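Long-range contacts in glutamate racemase (Bacillus anthracis, PDB 2DWU), which belongs to the Asp/Glu/hydantoin racemase family of two-lobed alpha/beta enzymes and is modelled with D-glutamic acid in its pocket: residues I26-P31 and S211-A216; P95-I100 and I217-I222. All blocks are in the same frame, centred on the assembly; numbering follows the deposited sequence. Where two conformers were deposited one is given.

Interaction 1: residues I26-P31 and S211-A216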
loop_
_atom_site.group_PDB
_atom_site.type_symbol
_atom_site.label_atom_id
_atom_site.label_comp_id
_atom_site.label_asym_id
_atom_site.label_seq_id
_atom_site.Cartn_x
_atom_site.Cartn_y
_atom_site.Cartn_z
ATOM N N ILE B 26 -0.514 4.096 12.475
ATOM C CA ILE B 26 0.938 4.314 12.379
ATOM C C ILE B 26 1.616 3.540 13.517
ATOM O O ILE B 26 2.633 2.869 13.306
ATOM C CB ILE B 26 1.271 5.814 12.461
ATOM C CG1 ILE B 26 0.726 6.516 11.203
ATOM C CG2 ILE B 26 2.785 6.018 12.572
ATOM C CD1 ILE B 26 0.814 8.047 11.270
ATOM N N ILE B 27 1.038 3.612 14.715
ATOM C CA ILE B 27 1.601 2.889 15.867
ATOM C C ILE B 27 1.619 1.370 15.612
ATOM O O ILE B 27 2.589 0.662 15.970
ATOM C CB ILE B 27 0.794 3.238 17.147
ATOM C CG1 ILE B 27 1.136 4.679 17.541
ATOM C CG2 ILE B 27 1.078 2.210 18.289
ATOM C CD1 ILE B 27 0.230 5.254 18.611
ATOM N N ARG B 28 0.572 0.855 14.967
ATOM C CA ARG B 28 0.491 -0.567 14.671
ATOM C C ARG B 28 1.424 -1.039 13.555
ATOM O O ARG B 28 2.111 -2.053 13.691
ATOM C CB ARG B 28 -0.951 -0.941 14.315
ATOM C CG ARG B 28 -1.190 -2.446 14.160
ATOM C CD ARG B 28 -2.664 -2.734 13.854
ATOM N NE ARG B 28 -3.070 -2.298 12.520
ATOM C CZ ARG B 28 -2.768 -2.968 11.408
ATOM N NH1 ARG B 28 -2.070 -4.094 11.483
ATOM N NH2 ARG B 28 -3.163 -2.506 10.232
ATOM N N GLN B 29 1.440 -0.324 12.430
ATOM C CA GLN B 29 2.239 -0.745 11.284
ATOM C C GLN B 29 3.699 -0.263 11.276
ATOM O O GLN B 29 4.531 -0.812 10.570
ATOM C CB GLN B 29 1.541 -0.276 9.999
ATOM C CG GLN B 29 0.149 -0.848 9.809
ATOM C CD GLN B 29 -0.411 -0.469 8.452
ATOM O OE1 GLN B 29 0.269 -0.631 7.439
ATOM N NE2 GLN B 29 -1.640 0.055 8.424
ATOM N N LEU B 30 4.009 0.755 12.073
ATOM C CA LEU B 30 5.380 1.285 12.181
ATOM C C LEU B 30 5.659 1.394 13.683
ATOM O O LEU B 30 5.852 2.495 14.227
ATOM C CB LEU B 30 5.458 2.651 11.514
ATOM C CG LEU B 30 5.511 2.579 9.974
ATOM C CD1 LEU B 30 5.177 3.933 9.393
ATOM C CD2 LEU B 30 6.891 2.126 9.520
ATOM N N PRO B 31 5.691 0.251 14.359
ATOM C CA PRO B 31 5.921 0.232 15.806
ATOM C C PRO B 31 7.232 0.750 16.323
ATOM O O PRO B 31 7.371 0.877 17.536
ATOM C CB PRO B 31 5.682 -1.229 16.190
ATOM C CG PRO B 31 6.156 -1.974 14.957
ATOM C CD PRO B 31 5.650 -1.107 13.794
ATOM N N SER B 211 -8.968 5.408 5.510
ATOM C CA SER B 211 -7.881 6.361 5.237
ATOM C C SER B 211 -6.712 6.042 6.170
ATOM O O SER B 211 -5.555 6.132 5.780
ATOM C CB SER B 211 -8.293 7.818 5.504
ATOM O OG SER B 211 -9.294 8.243 4.597
ATOM N N ALA B 212 -7.015 5.671 7.411
ATOM C CA ALA B 212 -5.951 5.404 8.390
ATOM C C ALA B 212 -5.049 4.233 8.037
ATOM O O ALA B 212 -3.825 4.346 8.082
ATOM C CB ALA B 212 -6.574 5.181 9.770
ATOM N N GLU B 213 -5.647 3.099 7.693
ATOM C CA GLU B 213 -4.859 1.928 7.333
ATOM C C GLU B 213 -3.975 2.177 6.119
ATOM O O GLU B 213 -2.803 1.795 6.096
ATOM C CB GLU B 213 -5.780 0.734 7.037
ATOM C CG GLU B 213 -6.555 0.273 8.241
ATOM C CD GLU B 213 -7.005 -1.164 8.123
ATOM O OE1 GLU B 213 -6.222 -1.993 7.610
ATOM O OE2 GLU B 213 -8.128 -1.468 8.568
ATOM N N GLU B 214 -4.518 2.849 5.115
ATOM C CA GLU B 214 -3.735 3.079 3.918
ATOM C C GLU B 214 -2.670 4.146 4.078
ATOM O O GLU B 214 -1.628 4.097 3.426
ATOM C CB GLU B 214 -4.673 3.438 2.761
ATOM C CG GLU B 214 -5.830 2.453 2.644
ATOM C CD GLU B 214 -5.397 1.009 2.475
ATOM O OE1 GLU B 214 -4.254 0.783 2.048
ATOM O OE2 GLU B 214 -6.212 0.094 2.749
ATOM N N THR B 215 -2.911 5.111 4.964
ATOM C CA THR B 215 -1.928 6.176 5.139
ATOM C C THR B 215 -0.723 5.653 5.888
ATOM O O THR B 215 0.411 6.060 5.599
ATOM C CB THR B 215 -2.531 7.379 5.866
ATOM O OG1 THR B 215 -3.589 7.901 5.054
ATOM C CG2 THR B 215 -1.492 8.514 6.040
ATOM N N ALA B 216 -0.943 4.741 6.821
ATOM C CA ALA B 216 0.205 4.207 7.532
ATOM C C ALA B 216 1.109 3.390 6.604
ATOM O O ALA B 216 2.342 3.489 6.674
ATOM C CB ALA B 216 -0.255 3.343 8.755
#
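Q29 has CG anti to its carbonyl carbon (chi1 -61°) and CD anti to CA (chi2 -174°), an extended chain that carries its carboxamide from the last turn of helix 20-29 to the first turns of helix 211-226. This helix-helix contact lies in the alpha/beta fold of the Asp/Glu/hydantoin racemase family, at the subunit interface. NE2 of Q29 donates to the main-chain O of E213 at 3.1 Å, in the carbonyl plane and on a lone pair, with an N-H...O angle of 154°. The amide also bonds through NE2 to E25, one turn back on its own helix, and these two acceptors together fix its rotation. Against it sits A216, whose CB points at the other helix and lies 3.6 Å from Q29 NE2. The same methyl meets the side chain of I26, at 4.1 Å from CG1, and the small residue lets the two backbones approach to 4.9 Å between the CA atoms of I26 and A216. Toward the second subunit, the guanidinium of R28 forms a salt bridge with E25, and NH2 also donates to K109 O of that subunit; its approach to the carboxylate of E213 is doubtful, since E213 has a second conformer. L30, just past the helix end, brings CD1 to 4.0 Å from A216 O.

Interaction 2: residues P95-I100 and I217-I222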
loop_
_atom_site.group_PDB
_atom_site.type_symbol
_atom_site.label_atom_id
_atom_site.label_comp_id
_atom_site.label_asym_id
_atom_site.label_seq_id
_atom_site.Cartn_x
_atom_site.Cartn_y
_atom_site.Cartn_z
ATOM N N PRO B 95 9.207 14.945 4.128
ATOM C CA PRO B 95 8.073 14.315 3.439
ATOM C C PRO B 95 6.775 14.676 4.167
ATOM O O PRO B 95 6.709 14.599 5.397
ATOM C CB PRO B 95 8.346 12.824 3.584
ATOM C CG PRO B 95 9.835 12.742 3.706
ATOM C CD PRO B 95 10.188 13.937 4.560
ATOM N N VAL B 96 5.751 15.037 3.409
ATOM C CA VAL B 96 4.451 15.360 3.975
ATOM C C VAL B 96 3.480 14.359 3.349
ATOM O O VAL B 96 3.327 14.309 2.118
ATOM C CB VAL B 96 3.981 16.810 3.646
ATOM C CG1 VAL B 96 2.616 17.041 4.307
ATOM C CG2 VAL B 96 4.975 17.845 4.188
ATOM N N ILE B 97 2.856 13.542 4.185
ATOM C CA ILE B 97 1.932 12.506 3.712
ATOM C C ILE B 97 0.518 12.874 4.158
ATOM O O ILE B 97 0.262 13.049 5.359
ATOM C CB ILE B 97 2.289 11.115 4.324
ATOM C CG1 ILE B 97 3.588 10.541 3.713
ATOM C CG2 ILE B 97 1.192 10.114 4.005
ATOM C CD1 ILE B 97 4.871 11.264 4.088
ATOM N N GLY B 98 -0.391 12.997 3.198
ATOM C CA GLY B 98 -1.778 13.320 3.491
ATOM C C GLY B 98 -2.576 12.026 3.481
ATOM O O GLY B 98 -2.096 10.978 3.010
ATOM N N VAL B 99 -3.810 12.102 3.951
ATOM C CA VAL B 99 -4.649 10.903 4.037
ATOM C C VAL B 99 -5.498 10.627 2.800
ATOM O O VAL B 99 -6.094 9.550 2.690
ATOM C CB VAL B 99 -5.598 10.949 5.272
ATOM C CG1 VAL B 99 -4.803 10.663 6.537
ATOM C CG2 VAL B 99 -6.280 12.315 5.415
ATOM N N ILE B 100 -5.528 11.573 1.871
ATOM C CA ILE B 100 -6.355 11.421 0.662
ATOM C C ILE B 100 -5.737 10.523 -0.415
ATOM O O ILE B 100 -6.371 9.548 -0.825
ATOM C CB ILE B 100 -6.702 12.816 0.081
ATOM C CG1 ILE B 100 -7.572 13.566 1.098
ATOM C CG2 ILE B 100 -7.403 12.695 -1.312
ATOM C CD1 ILE B 100 -7.972 14.960 0.671
ATOM N N ILE B 217 0.526 2.602 5.697
ATOM C CA ILE B 217 1.380 1.834 4.817
ATOM C C ILE B 217 2.057 2.771 3.801
ATOM O O ILE B 217 3.192 2.540 3.415
ATOM C CB ILE B 217 0.620 0.644 4.160
ATOM C CG1 ILE B 217 1.629 -0.252 3.443
ATOM C CG2 ILE B 217 -0.509 1.132 3.248
ATOM C CD1 ILE B 217 1.072 -1.625 3.116
ATOM N N GLU B 218 1.389 3.861 3.406
ATOM C CA GLU B 218 2.006 4.815 2.493
ATOM C C GLU B 218 3.217 5.466 3.175
ATOM O O GLU B 218 4.284 5.605 2.587
ATOM C CB GLU B 218 0.996 5.898 2.077
ATOM C CG GLU B 218 1.572 6.889 1.068
ATOM C CD GLU B 218 0.849 6.929 -0.291
ATOM O OE1 GLU B 218 0.141 5.975 -0.700
ATOM O OE2 GLU B 218 1.032 7.960 -0.972
ATOM N N LEU B 219 3.046 5.866 4.432
ATOM C CA LEU B 219 4.158 6.444 5.193
ATOM C C LEU B 219 5.308 5.420 5.297
ATOM O O LEU B 219 6.481 5.764 5.084
ATOM C CB LEU B 219 3.676 6.822 6.607
ATOM C CG LEU B 219 4.757 7.338 7.562
ATOM C CD1 LEU B 219 5.364 8.641 7.028
ATOM C CD2 LEU B 219 4.145 7.537 8.936
ATOM N N SER B 220 4.970 4.169 5.622
ATOM C CA SER B 220 5.981 3.115 5.731
ATOM C C SER B 220 6.803 3.005 4.421
ATOM O O SER B 220 8.040 2.961 4.434
ATOM C CB SER B 220 5.291 1.771 6.090
ATOM O OG SER B 220 6.249 0.713 6.155
ATOM N N THR B 221 6.102 2.998 3.293
ATOM C CA THR B 221 6.719 2.883 1.997
ATOM C C THR B 221 7.708 4.027 1.753
ATOM O O THR B 221 8.844 3.810 1.311
ATOM C CB THR B 221 5.628 2.922 0.889
ATOM O OG1 THR B 221 4.700 1.848 1.077
ATOM C CG2 THR B 221 6.282 2.818 -0.490
ATOM N N ILE B 222 7.279 5.246 2.062
ATOM C CA ILE B 222 8.107 6.407 1.830
ATOM C C ILE B 222 9.286 6.477 2.786
ATOM O O ILE B 222 10.403 6.787 2.373
ATOM C CB ILE B 222 7.258 7.695 1.897
ATOM C CG1 ILE B 222 6.317 7.742 0.684
ATOM C CG2 ILE B 222 8.161 8.946 1.804
ATOM C CD1 ILE B 222 5.190 8.778 0.854
#
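Strand 96-98 and helix 217-222 run nearly antiparallel, 156° between their directions, with axes 9.2 Å apart at closest approach; I97 and L219 stand opposite each other, and P95 stands opposite I222. This is helix-on-sheet packing in an alpha/beta fold: helix 211-226 lies against the outermost strand of the six-stranded parallel sheet, joined to its neighbour 70-75 by backbone bonds of I97 with L73 and V75. I97 carries the contact, its side chain directed at the helix while that of V96 turns away toward helix 78-91. Its CG1 lies anti to the carbonyl carbon (chi1 -72°), and CG1 and CD1 meet the end of I222, the two side chains approaching tip to tip. L219 crosses I97 at about a right angle, its CD1 4.0 Å from I97 CD1. The other branch, I97 CG2, faces the aliphatic part of E218, 4.4 Å from CG, while the carboxylate of E218 forms a salt bridge with R105 of the same chain through OE2. P95 adds a looser touch, with CB 4.3 Å from I222 CG2. No hydrogen bond joins the two segments, and the closest pair is I97 CG1 with I222 CD1 at 3.7 Å.

Overall arrangement
Interactions 1 and 2 share helix 211-226: its first turns meet helix 20-29, its next turns the edge strand 96-98, and the contact centres lie 9 Å apart. They touch directly. T215 OG1 comes within 3.3 Å of V99 CA, T215 CG2 within 3.7 Å of I97 CG2, and Q29 OE1 within 3.5 Å of I217 CB. Both also reach the second subunit, where S220 OG bonds to R105 of that chain and E214 forms a salt bridge with its K109. The bound D-glutamic acid is about 13 Å from the side chain of I26 and about 14 Å from that of I97; nearer to it, S211 OG hydrogen-bonds to OD1 of the pocket residue N78.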